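Local coordinates for protein AxyAgu115A (Amphibacillus xylanus NBRC 15112, PDB 6NPS) that acts as a family GH115 alpha-glucuronidase, probably hydrolysing glucuronic acid side groups from arabinoglucuronoxylan in concert with alpha-arabinofuranosidases, at residues 134-139 / 205-210; 693-698 / 962-967; 286-291 / 333-338; 571-576 / 618-623; 25-30 / 72-77. The protein carries 3 engineered substitutions. All blocks are in the same frame, centred on the assembly; numbering follows the deposited sequence.

Contact 1: residues 134-139 / 205-210; sequences LGVSPL and LLRLKG
A Schellman motif ends helix 195-207, which follows strand 170-174 of the parallel barrel of this GH115 enzyme, and residues 134-139 run across the start of that cap after leaving helix 120-133, itself closed by a Schellman motif at Gly-135. The tight part is the meeting of Pro-138 with Arg-207 and Leu-208. CB of Pro-138 sits 3.6 Å from CD2 of Leu-208, the two side chains crossing at about a right angle, and 3.9 Å from CB of Arg-207. Leu-208, itself buried, also packs on Leu-461 and Leu-465 of helix 458-469. The stem of Arg-207 is extended from CG to NE, so that its CD passes 3.4 Å from the carbonyl O of Pro-138 and the guanidinium is carried on toward Val-136. There CG1 of Val-136 stands 4.1 Å from NH1 of Arg-207, a looser approach; the guanidinium instead forms salt bridges through NE with Glu-203 and through NH1 with Asp-42. Pro-138, though closely packed on this side, is partly exposed, with a bound glycerol about 5 Å from its side chain. The loop keeps its shape through an ST turn, Ser-137 OG being bonded to Gln-493 as well as accepting the N-H of Leu-139 (N to OG 3.1 Å, 165°).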
# COMPACT_ATOMS: atom_id res chain seq x y z
N LEU A 134 38.46 39.37 -22.76
CA LEU A 134 38.90 38.47 -23.81
C LEU A 134 37.95 37.31 -23.99
O LEU A 134 38.24 36.45 -24.83
CB LEU A 134 40.28 37.92 -23.51
CG LEU A 134 41.34 39.01 -23.46
CD1 LEU A 134 42.66 38.43 -23.05
CD2 LEU A 134 41.40 39.63 -24.81
N GLY A 135 36.84 37.27 -23.25
CA GLY A 135 35.84 36.23 -23.46
C GLY A 135 36.07 34.96 -22.65
O GLY A 135 35.47 33.93 -22.97
N VAL A 136 36.90 35.01 -21.63
CA VAL A 136 37.24 33.81 -20.88
C VAL A 136 36.30 33.68 -19.69
O VAL A 136 36.14 34.60 -18.89
CB VAL A 136 38.71 33.85 -20.44
CG1 VAL A 136 39.07 32.62 -19.58
CG2 VAL A 136 39.59 33.96 -21.68
N SER A 137 35.68 32.52 -19.58
CA SER A 137 34.73 32.29 -18.51
C SER A 137 35.45 32.07 -17.17
O SER A 137 36.55 31.52 -17.13
CB SER A 137 33.88 31.05 -18.83
OG SER A 137 33.14 30.68 -17.69
N PRO A 138 34.83 32.47 -16.06
CA PRO A 138 35.36 32.10 -14.73
C PRO A 138 35.52 30.60 -14.51
O PRO A 138 36.20 30.19 -13.58
CB PRO A 138 34.30 32.65 -13.76
CG PRO A 138 33.51 33.63 -14.52
CD PRO A 138 33.60 33.28 -15.98
N LEU A 139 34.82 29.79 -15.29
CA LEU A 139 34.86 28.34 -15.24
C LEU A 139 35.84 27.74 -16.23
O LEU A 139 35.84 26.51 -16.42
CB LEU A 139 33.46 27.76 -15.50
CG LEU A 139 32.32 28.48 -14.76
CD1 LEU A 139 30.96 27.93 -15.17
CD2 LEU A 139 32.55 28.38 -13.25
N LEU A 205 37.16 30.56 -6.90
CA LEU A 205 36.64 31.57 -5.97
C LEU A 205 36.96 32.99 -6.44
O LEU A 205 36.08 33.86 -6.49
CB LEU A 205 37.26 31.34 -4.59
CG LEU A 205 36.83 32.38 -3.55
CD1 LEU A 205 35.35 32.19 -3.25
CD2 LEU A 205 37.67 32.18 -2.28
N LEU A 206 38.23 33.24 -6.76
CA LEU A 206 38.64 34.59 -7.14
C LEU A 206 38.09 34.98 -8.52
O LEU A 206 37.78 36.15 -8.75
CB LEU A 206 40.16 34.69 -7.12
CG LEU A 206 40.87 34.62 -5.76
CD1 LEU A 206 42.37 34.45 -5.94
CD2 LEU A 206 40.58 35.95 -4.98
N ARG A 207 37.96 34.03 -9.45
CA ARG A 207 37.37 34.38 -10.74
C ARG A 207 35.91 34.76 -10.60
O ARG A 207 35.39 35.59 -11.38
CB ARG A 207 37.53 33.21 -11.73
CG ARG A 207 38.95 33.12 -12.34
CD ARG A 207 39.01 32.02 -13.40
NE ARG A 207 40.36 31.74 -13.92
CZ ARG A 207 40.89 32.32 -15.01
NH1 ARG A 207 40.21 33.24 -15.69
NH2 ARG A 207 42.11 31.95 -15.44
N LEU A 208 35.21 34.17 -9.60
CA LEU A 208 33.84 34.56 -9.31
C LEU A 208 33.77 35.79 -8.41
O LEU A 208 32.70 36.16 -7.96
CB LEU A 208 33.09 33.38 -8.65
CG LEU A 208 33.01 32.12 -9.51
CD1 LEU A 208 32.32 31.00 -8.74
CD2 LEU A 208 32.26 32.40 -10.79
N LYS A 209 34.90 36.43 -8.16
CA LYS A 209 35.02 37.65 -7.36
C LYS A 209 34.71 37.42 -5.87
O LYS A 209 34.31 38.36 -5.16
CB LYS A 209 34.15 38.78 -7.93
CG LYS A 209 34.46 39.02 -9.43
CD LYS A 209 33.52 40.00 -10.07
CE LYS A 209 32.11 39.43 -10.16
NZ LYS A 209 31.82 38.78 -11.48
N GLY A 210 34.81 36.16 -5.41
CA GLY A 210 34.70 35.85 -4.01
C GLY A 210 36.03 36.13 -3.30
O GLY A 210 37.09 36.39 -3.92

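Contact 2: residues 693-698 / 962-967; sequences LEPDVN and ETYYVG
This buried contact of two loops sets the type I turn 694-697, between strands 686-688 and 700-706, against the C-terminal tail that follows strand 940-948. At its centre is a CH-pi interaction: CD of Pro-695 lies 3.6 Å from the centroid of the Tyr-964 ring, almost straight above one face, 8° off the normal. Tyr-964 holds CG anti to its backbone N (chi1 172°), turning the ring toward the turn, and its OH is bonded to the carbonyl O of Asp-778. Asp-696 meets the ring with its carboxylate plane tilted 82° to it, OD1 coming 3.3 Å from CD1 of Tyr-964. Glu-694 runs past the tyrosine in the opposite direction. A water donates to its OE1 at 2.5 Å and to the carbonyl O of Glu-962 at 2.9 Å, joining turn and tail. An alanine in place of Tyr-964 would remove the ring beneath Pro-695 and the bond to Asp-778, and would probably loosen the tail against the turn. Both carboxylates form salt bridges with Arg-968, Glu-694 through OE1 and Asp-696 through OD2, so the end of the chain probably keeps these two acids ionised although Glu-694 is buried.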
# COMPACT_ATOMS: atom_id res chain seq x y z
N LEU A 693 -17.69 22.21 -17.89
CA LEU A 693 -18.22 23.17 -16.93
C LEU A 693 -17.47 24.50 -16.95
O LEU A 693 -17.96 25.48 -16.38
CB LEU A 693 -18.19 22.54 -15.52
CG LEU A 693 -19.24 21.44 -15.27
CD1 LEU A 693 -19.15 20.90 -13.87
CD2 LEU A 693 -20.69 21.92 -15.56
N GLU A 694 -16.32 24.58 -17.64
CA GLU A 694 -15.75 25.91 -17.91
C GLU A 694 -16.06 26.34 -19.33
O GLU A 694 -15.75 25.59 -20.27
CB GLU A 694 -14.24 25.88 -17.68
CG GLU A 694 -13.96 25.33 -16.28
CD GLU A 694 -12.49 25.34 -15.81
OE1 GLU A 694 -11.57 25.00 -16.59
OE2 GLU A 694 -12.28 25.65 -14.62
N PRO A 695 -16.64 27.53 -19.52
CA PRO A 695 -17.16 27.92 -20.84
C PRO A 695 -16.13 27.97 -21.95
O PRO A 695 -16.51 27.85 -23.12
CB PRO A 695 -17.73 29.33 -20.60
CG PRO A 695 -17.67 29.57 -19.15
CD PRO A 695 -16.70 28.62 -18.54
N ASP A 696 -14.86 28.17 -21.66
CA ASP A 696 -13.88 28.26 -22.72
C ASP A 696 -13.16 26.95 -22.99
O ASP A 696 -12.18 26.95 -23.75
CB ASP A 696 -12.85 29.36 -22.40
CG ASP A 696 -12.08 29.11 -21.11
OD1 ASP A 696 -12.44 28.19 -20.33
OD2 ASP A 696 -11.12 29.87 -20.87
N VAL A 697 -13.60 25.83 -22.42
CA VAL A 697 -12.96 24.55 -22.67
C VAL A 697 -13.69 23.83 -23.80
O VAL A 697 -14.93 23.73 -23.82
CB VAL A 697 -12.87 23.72 -21.39
CG1 VAL A 697 -12.33 22.33 -21.69
CG2 VAL A 697 -11.95 24.44 -20.40
N ASN A 698 -12.93 23.34 -24.78
CA ASN A 698 -13.55 22.68 -25.92
C ASN A 698 -12.94 21.30 -26.19
O ASN A 698 -13.12 20.77 -27.29
CB ASN A 698 -13.46 23.57 -27.15
CG ASN A 698 -14.21 24.86 -26.98
OD1 ASN A 698 -15.44 24.86 -26.93
ND2 ASN A 698 -13.49 25.95 -26.85
N GLU A 962 -5.71 25.97 -12.00
CA GLU A 962 -6.51 27.20 -11.95
C GLU A 962 -7.85 27.00 -12.66
O GLU A 962 -7.92 26.40 -13.73
CB GLU A 962 -5.73 28.33 -12.59
CG GLU A 962 -6.42 29.72 -12.55
CD GLU A 962 -5.48 30.86 -12.98
OE1 GLU A 962 -4.88 30.75 -14.07
OE2 GLU A 962 -5.31 31.84 -12.21
N THR A 963 -8.92 27.54 -12.07
CA THR A 963 -10.24 27.41 -12.67
C THR A 963 -10.56 28.64 -13.51
O THR A 963 -9.76 29.56 -13.64
CB THR A 963 -11.29 27.18 -11.58
OG1 THR A 963 -11.16 28.21 -10.57
CG2 THR A 963 -11.11 25.79 -10.93
N TYR A 964 -11.76 28.67 -14.08
CA TYR A 964 -12.07 29.65 -15.10
C TYR A 964 -12.20 31.06 -14.52
O TYR A 964 -12.82 31.26 -13.46
CB TYR A 964 -13.37 29.26 -15.80
CG TYR A 964 -13.88 30.32 -16.76
CD1 TYR A 964 -13.38 30.40 -18.05
CD2 TYR A 964 -14.89 31.20 -16.39
CE1 TYR A 964 -13.85 31.38 -18.95
CE2 TYR A 964 -15.35 32.17 -17.27
CZ TYR A 964 -14.83 32.24 -18.55
OH TYR A 964 -15.30 33.20 -19.44
N TYR A 965 -11.68 32.06 -15.25
CA TYR A 965 -11.97 33.47 -14.96
C TYR A 965 -12.27 34.19 -16.25
O TYR A 965 -11.73 33.84 -17.30
CB TYR A 965 -10.78 34.21 -14.21
CG TYR A 965 -9.45 34.20 -14.94
CD1 TYR A 965 -9.05 35.27 -15.74
CD2 TYR A 965 -8.58 33.11 -14.82
CE1 TYR A 965 -7.83 35.26 -16.43
CE2 TYR A 965 -7.34 33.09 -15.49
CZ TYR A 965 -6.98 34.18 -16.30
OH TYR A 965 -5.76 34.18 -16.99
N VAL A 966 -13.09 35.24 -16.15
CA VAL A 966 -13.53 36.00 -17.32
C VAL A 966 -12.33 36.69 -17.95
O VAL A 966 -11.51 37.30 -17.26
CB VAL A 966 -14.61 36.99 -16.89
CG1 VAL A 966 -15.04 37.93 -18.08
CG2 VAL A 966 -15.80 36.22 -16.35
N GLY A 967 -12.22 36.58 -19.27
CA GLY A 967 -11.06 37.09 -19.97
C GLY A 967 -9.92 36.12 -20.07
O GLY A 967 -8.89 36.45 -20.67
O HOH W 1 -9.14 25.17 -16.05

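Contact 3: residues 286-291 / 333-338; sequences DGLKRT and KLIKEH
Helices 277-291 and 317-338, which precede and follow strand 298-300 of the parallel barrel, pack with the axes of the two short segments 9.7 Å apart at closest approach and their directions 36° from parallel. The apolar part of the contact belongs to Leu-288. Its CD1 presses on CB of Leu-334 at 3.6 Å and lies 3.9 Å from CG1 of Ile-335, so one methyl spans two successive residues of the facing helix. Leu-288 and Ile-335 both also rest on Ile-298 of the strand beneath. A CH-pi interaction lies toward the solvent-exposed side. Extended beyond CG, Lys-289 brings CE over one face of the His-338 ring, 4.0 Å from its centroid and 29° off the normal; CB of Glu-337 covers the opposite face. Ionic pairs lie within each helix: NZ of Lys-333 and OE2 of Glu-337 form a 3.1 Å salt bridge, and Lys-289 has a long, weak ion pair with Glu-285. NZ of Lys-289 and ND1 of His-338 are 4.7 Å apart, and this nearby positive charge would tend to disfavour protonation of the histidine, though Glu-285, which also touches His-338, would probably offset part of this.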
# COMPACT_ATOMS: atom_id res chain seq x y z
N ASP A 286 47.22 27.43 21.03
CA ASP A 286 48.17 26.92 20.04
C ASP A 286 47.64 27.06 18.62
O ASP A 286 48.41 27.29 17.68
CB ASP A 286 48.53 25.48 20.38
CG ASP A 286 49.53 25.40 21.57
OD1 ASP A 286 49.81 26.48 22.14
OD2 ASP A 286 50.03 24.31 21.93
N GLY A 287 46.32 26.97 18.44
CA GLY A 287 45.74 27.23 17.13
C GLY A 287 45.94 28.67 16.67
O GLY A 287 46.26 28.94 15.50
N LEU A 288 45.71 29.62 17.58
CA LEU A 288 45.87 31.02 17.21
C LEU A 288 47.34 31.37 16.96
O LEU A 288 47.64 32.18 16.07
CB LEU A 288 45.29 31.92 18.31
CG LEU A 288 43.79 31.75 18.57
CD1 LEU A 288 43.42 32.40 19.90
CD2 LEU A 288 42.94 32.34 17.41
N LYS A 289 48.25 30.79 17.73
CA LYS A 289 49.68 30.98 17.47
C LYS A 289 50.09 30.39 16.13
O LYS A 289 51.00 30.91 15.48
CB LYS A 289 50.51 30.34 18.58
CG LYS A 289 50.55 31.10 19.89
CD LYS A 289 51.60 30.49 20.83
CE LYS A 289 51.66 31.23 22.17
NZ LYS A 289 52.73 30.70 23.07
N ARG A 290 49.43 29.31 15.69
CA ARG A 290 49.92 28.59 14.51
C ARG A 290 49.52 29.28 13.21
O ARG A 290 50.31 29.31 12.26
CB ARG A 290 49.43 27.15 14.54
CG ARG A 290 50.36 26.17 13.85
CD ARG A 290 49.69 24.83 13.63
NE ARG A 290 50.39 24.04 12.62
CZ ARG A 290 49.80 23.18 11.81
NH1 ARG A 290 48.48 23.00 11.89
NH2 ARG A 290 50.50 22.51 10.91
N THR A 291 48.30 29.79 13.10
CA THR A 291 47.90 30.42 11.84
C THR A 291 47.30 31.81 12.06
O THR A 291 46.72 32.37 11.12
CB THR A 291 46.92 29.52 11.04
OG1 THR A 291 45.68 29.40 11.74
CG2 THR A 291 47.53 28.15 10.82
N LYS A 333 40.30 36.96 24.89
CA LYS A 333 41.53 37.17 25.66
C LYS A 333 42.72 36.54 24.95
O LYS A 333 43.79 37.15 24.83
CB LYS A 333 41.39 36.60 27.07
CG LYS A 333 42.11 37.40 28.15
CD LYS A 333 42.65 36.49 29.24
CE LYS A 333 43.86 37.11 29.92
NZ LYS A 333 44.60 36.12 30.75
N LEU A 334 42.54 35.31 24.49
CA LEU A 334 43.54 34.63 23.68
C LEU A 334 43.86 35.41 22.40
O LEU A 334 45.04 35.61 22.05
CB LEU A 334 43.06 33.22 23.36
CG LEU A 334 43.05 32.24 24.53
CD1 LEU A 334 42.53 30.93 23.94
CD2 LEU A 334 44.44 32.12 25.14
N ILE A 335 42.84 35.92 21.73
CA ILE A 335 43.08 36.62 20.46
C ILE A 335 43.89 37.89 20.70
O ILE A 335 44.89 38.14 20.01
CB ILE A 335 41.74 36.87 19.75
CG1 ILE A 335 41.18 35.54 19.24
CG2 ILE A 335 41.92 37.89 18.61
CD1 ILE A 335 39.69 35.59 18.88
N LYS A 336 43.55 38.61 21.76
CA LYS A 336 44.28 39.81 22.10
C LYS A 336 45.74 39.49 22.42
O LYS A 336 46.63 40.29 22.12
CB LYS A 336 43.62 40.51 23.29
CG LYS A 336 43.11 41.91 22.98
CD LYS A 336 42.04 42.34 23.97
CE LYS A 336 42.25 43.78 24.41
NZ LYS A 336 43.27 43.89 25.49
N GLU A 337 46.00 38.34 23.03
CA GLU A 337 47.37 38.03 23.49
C GLU A 337 48.26 37.49 22.37
O GLU A 337 49.46 37.74 22.38
CB GLU A 337 47.33 37.02 24.64
CG GLU A 337 46.77 37.57 25.93
CD GLU A 337 46.43 36.49 26.96
OE1 GLU A 337 46.36 35.29 26.60
OE2 GLU A 337 46.19 36.85 28.14
N HIS A 338 47.69 36.77 21.40
CA HIS A 338 48.47 36.01 20.45
C HIS A 338 48.21 36.35 18.99
O HIS A 338 48.84 35.74 18.12
CB HIS A 338 48.23 34.52 20.65
CG HIS A 338 48.49 34.08 22.06
ND1 HIS A 338 49.71 34.27 22.67
CD2 HIS A 338 47.69 33.50 22.98
CE1 HIS A 338 49.66 33.81 23.91
NE2 HIS A 338 48.44 33.33 24.12

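Contact 4: residues 571-576 / 618-623; sequences VYYPTV and EIVDEY
The rings of Tyr-573 and Tyr-623 lie face to face, centroids 3.8 Å apart and planes only 8° from parallel, forming a close aromatic stack between two antiparallel helices. CG of Tyr-623 stands above the centre of the Tyr-573 ring, whereas CE2 of Tyr-573 lies nearer the rim of its partner, 3.4 Å from CE2 of Tyr-623. Both hold CG anti to the backbone N, sending the side chains toward the facing helix, where they cross at about a right angle. A third ring, Tyr-572, has CG2 of Val-576 over the centre of one face. Beside the stack, CD1 of Ile-619 lies between Tyr-573 and Val-576, 3.9 Å from CD1 of Tyr-573 and a tight 3.5 Å from CG1 of Val-576. An alanine at Tyr-573 would take that ring from the face of Tyr-623 and a neighbour from Ile-619, and would probably weaken the pairing of the two helices. At the polar margin a water donates to OE1 of Glu-622 at 2.8 Å and makes a weak bond with OH of Tyr-572. Helix 564-596 is kinked at Pro-574, and OG1 of Thr-575 donates to the carbonyl O of Val-571. The segments cross at 155° with axes 10.6 Å apart; helix 537-558 packs on Tyr-572 and Val-576, helix 500-519 on Pro-574 and Thr-575, and the Phe-631 ring lies nearly parallel to Tyr-623.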
# COMPACT_ATOMS: atom_id res chain seq x y z
N VAL A 571 25.41 21.47 -18.47
CA VAL A 571 24.01 21.50 -18.88
C VAL A 571 23.45 20.07 -18.95
O VAL A 571 22.44 19.75 -18.32
CB VAL A 571 23.87 22.23 -20.23
CG1 VAL A 571 22.40 22.23 -20.67
CG2 VAL A 571 24.43 23.65 -20.11
N TYR A 572 24.10 19.21 -19.73
CA TYR A 572 23.50 17.91 -20.02
C TYR A 572 23.41 17.04 -18.76
O TYR A 572 22.36 16.47 -18.47
CB TYR A 572 24.32 17.21 -21.11
CG TYR A 572 23.70 15.92 -21.61
CD1 TYR A 572 22.72 15.94 -22.61
CD2 TYR A 572 24.11 14.69 -21.09
CE1 TYR A 572 22.16 14.73 -23.07
CE2 TYR A 572 23.56 13.50 -21.54
CZ TYR A 572 22.60 13.53 -22.53
OH TYR A 572 22.06 12.35 -22.96
N TYR A 573 24.51 16.89 -18.02
CA TYR A 573 24.48 16.00 -16.85
C TYR A 573 23.50 16.49 -15.78
O TYR A 573 22.65 15.69 -15.34
CB TYR A 573 25.92 15.84 -16.32
CG TYR A 573 25.96 15.12 -15.00
CD1 TYR A 573 25.64 13.77 -14.92
CD2 TYR A 573 26.30 15.78 -13.82
CE1 TYR A 573 25.66 13.09 -13.70
CE2 TYR A 573 26.34 15.12 -12.61
CZ TYR A 573 25.99 13.78 -12.55
OH TYR A 573 25.98 13.12 -11.36
N PRO A 574 23.54 17.75 -15.29
CA PRO A 574 22.49 18.22 -14.35
C PRO A 574 21.06 18.05 -14.88
O PRO A 574 20.15 17.71 -14.11
CB PRO A 574 22.80 19.72 -14.17
CG PRO A 574 24.11 19.92 -14.70
CD PRO A 574 24.49 18.81 -15.63
N THR A 575 20.80 18.39 -16.15
CA THR A 575 19.43 18.29 -16.67
C THR A 575 18.96 16.85 -16.70
O THR A 575 17.93 16.50 -16.10
CB THR A 575 19.34 18.86 -18.10
OG1 THR A 575 19.74 20.22 -18.07
CG2 THR A 575 17.88 18.77 -18.63
N VAL A 576 19.72 16.00 -17.36
CA VAL A 576 19.28 14.63 -17.58
C VAL A 576 19.30 13.87 -16.28
O VAL A 576 18.39 13.07 -16.00
CB VAL A 576 20.16 13.95 -18.66
CG1 VAL A 576 19.80 12.47 -18.78
CG2 VAL A 576 20.00 14.67 -20.03
N GLU A 618 24.07 4.98 -16.35
CA GLU A 618 24.87 5.27 -17.53
C GLU A 618 25.34 6.71 -17.53
O GLU A 618 26.49 6.99 -17.86
CB GLU A 618 24.11 4.95 -18.80
CG GLU A 618 24.07 3.47 -19.07
CD GLU A 618 23.21 3.10 -20.25
OE1 GLU A 618 22.51 3.99 -20.79
OE2 GLU A 618 23.21 1.90 -20.63
N ILE A 619 24.47 7.65 -17.15
CA ILE A 619 24.87 9.03 -17.22
C ILE A 619 25.92 9.36 -16.15
O ILE A 619 26.80 10.19 -16.39
CB ILE A 619 23.64 9.94 -17.13
CG1 ILE A 619 24.00 11.32 -17.67
CG2 ILE A 619 23.11 10.03 -15.69
CD1 ILE A 619 22.98 12.34 -17.37
N VAL A 620 25.86 8.71 -14.98
CA VAL A 620 26.89 8.91 -13.95
C VAL A 620 28.23 8.38 -14.44
O VAL A 620 29.27 9.05 -14.29
CB VAL A 620 26.47 8.24 -12.62
CG1 VAL A 620 27.65 8.20 -11.64
CG2 VAL A 620 25.27 8.96 -12.00
N ASP A 621 28.24 7.17 -15.01
CA ASP A 621 29.48 6.60 -15.54
C ASP A 621 30.08 7.50 -16.61
O ASP A 621 31.30 7.70 -16.64
CB ASP A 621 29.24 5.21 -16.11
CG ASP A 621 28.93 4.19 -15.03
OD1 ASP A 621 28.10 3.29 -15.28
OD2 ASP A 621 29.52 4.31 -13.94
N GLU A 622 29.23 8.01 -17.52
CA GLU A 622 29.72 8.94 -18.53
C GLU A 622 30.34 10.17 -17.87
O GLU A 622 31.42 10.63 -18.27
CB GLU A 622 28.59 9.31 -19.51
CG GLU A 622 29.05 10.23 -20.65
CD GLU A 622 28.02 10.38 -21.82
OE1 GLU A 622 26.84 9.94 -21.67
OE2 GLU A 622 28.40 10.93 -22.89
N TYR A 623 29.70 10.69 -16.82
CA TYR A 623 30.21 11.89 -16.16
C TYR A 623 31.59 11.65 -15.55
O TYR A 623 32.47 12.52 -15.59
CB TYR A 623 29.21 12.29 -15.10
CG TYR A 623 29.50 13.53 -14.31
CD1 TYR A 623 29.70 14.77 -14.93
CD2 TYR A 623 29.51 13.47 -12.93
CE1 TYR A 623 29.94 15.93 -14.17
CE2 TYR A 623 29.72 14.61 -12.16
CZ TYR A 623 29.93 15.83 -12.78
OH TYR A 623 30.12 16.94 -12.01
O HOH W 2 24.46 10.03 -23.05

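Contact 5: residues 25-30 / 72-77; sequences EEEALS and HSPLLD
Helix 74-81 begins with an N-cap serine, and the type I turn 25-28, which leads toward helix 30-47, adds a carboxylate to that cap. OG of Ser-73 accepts the N-H of Leu-76 (N to OG 2.8 Å) and donates its own proton to OE2 of Glu-25, also at 2.8 Å. The other oxygen, OE1, takes the N-H of Leu-75 (N to OE1 3.0 Å, 162°). Both carboxylate oxygens use their syn lone pairs, so the extended Glu-25 side chain binds the helix start through both oxygens; the N-terminal end of the helix would probably stabilise its negative charge. Pro-74 meets Glu-25 tip to tip, its CD 3.3 Å from OE1 of Glu-25, while Glu-27, bent at chi2, crosses the Pro-74 ring obliquely. Farther out, a water joins the carbonyl O of Glu-27, to which it donates, and ND1 of His-72. Over one face of that imidazole, CD2 of Leu-29 stands 4.2 Å from the ring centroid.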
# COMPACT_ATOMS: atom_id res chain seq x y z
N GLU A 25 57.11 43.44 -12.19
CA GLU A 25 57.88 44.22 -11.23
C GLU A 25 58.30 43.34 -10.06
O GLU A 25 57.51 42.54 -9.55
CB GLU A 25 57.09 45.43 -10.70
CG GLU A 25 56.90 46.55 -11.71
CD GLU A 25 56.14 47.75 -11.13
OE1 GLU A 25 56.72 48.87 -11.08
OE2 GLU A 25 54.96 47.57 -10.74
N GLU A 26 59.56 43.49 -9.66
CA GLU A 26 60.06 42.90 -8.42
C GLU A 26 59.19 43.23 -7.21
O GLU A 26 59.01 42.37 -6.34
CB GLU A 26 61.50 43.40 -8.19
CG GLU A 26 62.39 42.41 -7.50
CD GLU A 26 62.45 42.60 -5.99
OE1 GLU A 26 63.20 41.84 -5.35
OE2 GLU A 26 61.75 43.49 -5.43
N GLU A 27 58.63 44.43 -7.14
CA GLU A 27 57.87 44.88 -5.99
C GLU A 27 56.46 44.29 -5.93
O GLU A 27 55.79 44.44 -4.91
CB GLU A 27 57.77 46.40 -5.97
CG GLU A 27 59.11 47.10 -5.91
CD GLU A 27 59.76 47.30 -7.28
OE1 GLU A 27 59.09 47.05 -8.31
OE2 GLU A 27 60.94 47.71 -7.33
N ALA A 28 56.01 43.63 -7.00
CA ALA A 28 54.67 43.09 -7.04
C ALA A 28 54.48 42.01 -5.99
O ALA A 28 55.43 41.30 -5.63
CB ALA A 28 54.37 42.52 -8.43
N LEU A 29 53.25 41.88 -5.51
CA LEU A 29 52.88 40.81 -4.59
C LEU A 29 52.95 39.47 -5.30
O LEU A 29 52.52 39.34 -6.46
CB LEU A 29 51.49 41.04 -4.00
CG LEU A 29 51.46 42.28 -3.08
CD1 LEU A 29 50.04 42.86 -2.87
CD2 LEU A 29 52.18 42.09 -1.74
N SER A 30 53.48 38.48 -4.59
CA SER A 30 53.65 37.15 -5.17
C SER A 30 52.33 36.59 -5.72
O SER A 30 52.30 36.00 -6.80
CB SER A 30 54.20 36.21 -4.09
OG SER A 30 55.01 35.22 -4.67
N HIS A 72 52.67 49.19 -4.21
CA HIS A 72 53.58 48.08 -4.49
C HIS A 72 54.03 48.13 -5.94
O HIS A 72 54.28 47.08 -6.55
CB HIS A 72 52.92 46.73 -4.21
CG HIS A 72 52.54 46.51 -2.78
ND1 HIS A 72 53.47 46.30 -1.79
CD2 HIS A 72 51.32 46.45 -2.19
CE1 HIS A 72 52.84 46.13 -0.64
NE2 HIS A 72 51.54 46.20 -0.86
N SER A 73 54.06 49.31 -6.52
CA SER A 73 54.36 49.41 -7.95
C SER A 73 54.97 50.77 -8.18
O SER A 73 54.26 51.79 -8.15
CB SER A 73 53.13 49.22 -8.82
OG SER A 73 53.38 49.79 -10.10
N PRO A 74 56.29 50.84 -8.37
CA PRO A 74 56.88 52.14 -8.74
C PRO A 74 56.33 52.66 -10.06
O PRO A 74 56.14 53.88 -10.20
CB PRO A 74 58.38 51.85 -8.80
CG PRO A 74 58.52 50.35 -8.70
CD PRO A 74 57.31 49.84 -8.01
N LEU A 75 56.04 51.76 -11.02
CA LEU A 75 55.51 52.19 -12.32
C LEU A 75 54.17 52.90 -12.16
O LEU A 75 53.93 53.95 -12.77
CB LEU A 75 55.34 50.98 -13.27
CG LEU A 75 54.97 51.32 -14.74
CD1 LEU A 75 55.65 52.56 -15.29
CD2 LEU A 75 55.18 50.14 -15.69
N LEU A 76 53.27 52.31 -11.37
CA LEU A 76 51.99 52.96 -11.11
C LEU A 76 52.17 54.35 -10.54
O LEU A 76 51.45 55.28 -10.93
CB LEU A 76 51.15 52.13 -10.16
CG LEU A 76 50.50 50.97 -10.90
CD1 LEU A 76 49.57 50.29 -9.93
CD2 LEU A 76 49.76 51.47 -12.14
N ASP A 77 53.13 54.52 -9.63
CA ASP A 77 53.41 55.84 -9.09
C ASP A 77 53.93 56.78 -10.17
O ASP A 77 53.56 57.96 -10.20
CB ASP A 77 54.40 55.73 -7.94
CG ASP A 77 53.76 55.16 -6.69
OD1 ASP A 77 52.63 55.59 -6.35
OD2 ASP A 77 54.37 54.28 -6.03
O HOH W 3 55.88 45.23 -2.18

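The five contacts follow one another along the chain without interleaving, in the order contact 5, contact 1, contact 3, contact 4, contact 2, and no two touch. Contact 1 lies between the N-terminal region and the barrel: its centre is about 24 Å from those of contacts 4 and 5, with nearest atoms about 9 and 10 Å away. Contact 3, on the barrel's outer helices, has its centre about 34 Å from that of contact 1. Contact 2 is the outlier, about 70 Å between centres from contact 3 and 71 Å from contact 5, on the opposite side of the chain's centre from both. The glycerol beside contact 1, probably from crystallisation, does not by itself mark an active site.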